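Local coordinates for protein colicin-D (Escherichia coli, PDB 5ZNM) that kills Escherichia coli and closely related bacteria as a toxin that inhibits protein synthesis, its central domain here joined to a C-terminal tRNase domain, at residues V180-A185 against I263-D268. Numbering follows the deposited sequence.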
loop_
_atom_site.group_PDB
_atom_site.type_symbol
_atom_site.label_atom_id
_atom_site.label_comp_id
_atom_site.label_asym_id
_atom_site.label_seq_id
_atom_site.Cartn_x
_atom_site.Cartn_y
_atom_site.Cartn_z
ATOM N N VAL A 180 -4.717 11.797 -24.443
ATOM C CA VAL A 180 -5.513 10.870 -23.651
ATOM C C VAL A 180 -6.749 11.626 -23.193
ATOM O O VAL A 180 -6.616 12.709 -22.627
ATOM C CB VAL A 180 -4.730 10.331 -22.438
ATOM C CG1 VAL A 180 -5.625 9.548 -21.509
ATOM C CG2 VAL A 180 -3.552 9.458 -22.909
ATOM N N PRO A 181 -7.964 11.112 -23.408
ATOM C CA PRO A 181 -9.165 11.877 -23.035
ATOM C C PRO A 181 -9.418 11.892 -21.530
ATOM O O PRO A 181 -9.257 10.879 -20.847
ATOM C CB PRO A 181 -10.290 11.132 -23.758
ATOM C CG PRO A 181 -9.809 9.709 -23.777
ATOM C CD PRO A 181 -8.312 9.818 -24.027
ATOM N N VAL A 182 -9.877 13.042 -21.033
ATOM C CA VAL A 182 -10.357 13.184 -19.658
ATOM C C VAL A 182 -11.866 12.978 -19.627
ATOM O O VAL A 182 -12.614 13.629 -20.370
ATOM C CB VAL A 182 -9.984 14.560 -19.085
ATOM C CG1 VAL A 182 -10.526 14.708 -17.650
ATOM C CG2 VAL A 182 -8.475 14.757 -19.129
ATOM N N LEU A 183 -12.323 12.086 -18.752
ATOM C CA LEU A 183 -13.729 11.731 -18.654
ATOM C C LEU A 183 -14.301 12.158 -17.308
ATOM O O LEU A 183 -13.580 12.250 -16.313
ATOM C CB LEU A 183 -13.912 10.232 -18.852
ATOM C CG LEU A 183 -13.284 9.712 -20.148
ATOM C CD1 LEU A 183 -13.530 8.232 -20.305
ATOM C CD2 LEU A 183 -13.848 10.471 -21.326
ATOM N N ASN A 184 -15.604 12.428 -17.283
ATOM C CA ASN A 184 -16.328 12.767 -16.060
ATOM C C ASN A 184 -17.301 11.647 -15.712
ATOM O O ASN A 184 -18.020 11.143 -16.585
ATOM C CB ASN A 184 -17.110 14.079 -16.210
ATOM C CG ASN A 184 -16.216 15.279 -16.458
ATOM O OD1 ASN A 184 -16.526 16.143 -17.290
ATOM N ND2 ASN A 184 -15.110 15.347 -15.740
ATOM N N ALA A 185 -17.336 11.266 -14.436
ATOM C CA ALA A 185 -18.245 10.220 -13.992
ATOM C C ALA A 185 -19.606 10.813 -13.642
ATOM O O ALA A 185 -19.706 11.969 -13.231
ATOM C CB ALA A 185 -17.664 9.485 -12.787
ATOM N N ILE A 263 -8.257 9.431 -18.502
ATOM C CA ILE A 263 -7.953 10.063 -17.226
ATOM C C ILE A 263 -9.268 10.504 -16.593
ATOM O O ILE A 263 -10.187 10.943 -17.298
ATOM C CB ILE A 263 -6.980 11.247 -17.424
ATOM C CG1 ILE A 263 -5.603 10.700 -17.827
ATOM C CG2 ILE A 263 -6.873 12.104 -16.163
ATOM C CD1 ILE A 263 -4.647 11.738 -18.345
ATOM N N TYR A 264 -9.390 10.317 -15.279
ATOM C CA TYR A 264 -10.488 10.925 -14.532
ATOM C C TYR A 264 -9.926 11.502 -13.234
ATOM O O TYR A 264 -8.783 11.227 -12.845
ATOM C CB TYR A 264 -11.623 9.925 -14.262
ATOM C CG TYR A 264 -11.428 9.045 -13.054
ATOM C CD1 TYR A 264 -10.404 8.096 -13.006
ATOM C CD2 TYR A 264 -12.255 9.165 -11.953
ATOM C CE1 TYR A 264 -10.223 7.290 -11.892
ATOM C CE2 TYR A 264 -12.076 8.373 -10.833
ATOM C CZ TYR A 264 -11.068 7.436 -10.804
ATOM O OH TYR A 264 -10.906 6.658 -9.672
ATOM N N TRP A 265 -10.738 12.325 -12.567
ATOM C CA TRP A 265 -10.341 12.975 -11.319
ATOM C C TRP A 265 -11.076 12.358 -10.133
ATOM O O TRP A 265 -12.259 12.033 -10.245
ATOM C CB TRP A 265 -10.654 14.470 -11.364
ATOM C CG TRP A 265 -9.886 15.218 -12.373
ATOM C CD1 TRP A 265 -10.244 15.446 -13.673
ATOM C CD2 TRP A 265 -8.621 15.852 -12.182
ATOM N NE1 TRP A 265 -9.277 16.184 -14.301
ATOM C CE2 TRP A 265 -8.269 16.451 -13.409
ATOM C CE3 TRP A 265 -7.751 15.977 -11.088
ATOM C CZ2 TRP A 265 -7.086 17.159 -13.581
ATOM C CZ3 TRP A 265 -6.573 16.686 -11.256
ATOM C CH2 TRP A 265 -6.250 17.268 -12.501
ATOM N N ARG A 266 -10.384 12.206 -9.007
ATOM C CA ARG A 266 -10.966 11.814 -7.731
ATOM C C ARG A 266 -10.473 12.762 -6.653
ATOM O O ARG A 266 -9.468 13.459 -6.842
ATOM C CB ARG A 266 -10.619 10.367 -7.326
ATOM C CG ARG A 266 -9.123 10.090 -7.138
ATOM C CD ARG A 266 -8.855 8.581 -6.842
ATOM N NE ARG A 266 -7.432 8.272 -6.912
ATOM C CZ ARG A 266 -6.934 7.088 -7.266
ATOM N NH1 ARG A 266 -7.744 6.084 -7.576
ATOM N NH2 ARG A 266 -5.619 6.915 -7.328
ATOM N N PRO A 267 -11.163 12.828 -5.514
ATOM C CA PRO A 267 -10.665 13.670 -4.420
ATOM C C PRO A 267 -9.284 13.214 -3.973
ATOM O O PRO A 267 -8.922 12.034 -4.081
ATOM C CB PRO A 267 -11.711 13.486 -3.312
ATOM C CG PRO A 267 -12.977 13.095 -4.026
ATOM C CD PRO A 267 -12.476 12.235 -5.196
ATOM N N ASP A 268 -8.493 14.173 -3.491
ATOM C CA ASP A 268 -7.189 13.823 -2.954
ATOM C C ASP A 268 -7.333 13.222 -1.554
ATOM O O ASP A 268 -8.438 13.041 -1.027
ATOM C CB ASP A 268 -6.249 15.032 -2.976
ATOM C CG ASP A 268 -6.742 16.205 -2.120
ATOM O OD1 ASP A 268 -7.705 16.052 -1.346
ATOM O OD2 ASP A 268 -6.145 17.292 -2.240
HETATM O O HOH W 1 -13.252 13.375 -13.853
#
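Val182 lays its two methyls over strand 262-267: CG2 lies 4.2 Å from Ile263 CB, and CG1 approaches the pyrrole part of the Trp265 indole obliquely, 3.9 Å from NE1. CG1 gets there by standing anti to the backbone N (chi1 179°), beside its own carbonyl carbon. Two residues earlier, Val180 CG1 packs 3.9 Å from Ile263 CG1 and nearly as close to CD1, the two side chains crossing at about a right angle. The backbones of Val182 and Ile263 form a single parallel bridge. Ile263 N donates to Pro181 O over 2.9 Å, and Leu183 N returns a nearly linear bond to Ile263 O, its donor almost in line with the carbonyl. Val182 CA adds a C-H...O contact to that same oxygen, at 3.3 Å. Beyond this bridge the chains part, and a water takes over: it donates to Leu183 O (2.7 Å), accepts from Trp265 N and receives a weak bond from Asn184 ND2. Leu183 O also lies 3.7 Å from Tyr264 CB. Leu183 itself reaches strand 194-198 at Ile196 and Leu198, whereas Trp265 packs on Val274 and Ala276 of strand 274-281 and on Asn225 of the second subunit. Val182 also pairs its backbone with Thr147, and Tyr264 with Val277. The contact thus joins segment 180-183, continuing from the short antiparallel pair 148-150 and 179-181, to an edge strand, 262-267, of the five-stranded antiparallel sheet, an isolated parallel beta bridge extended by water within the S-type pyocin region of colicin D.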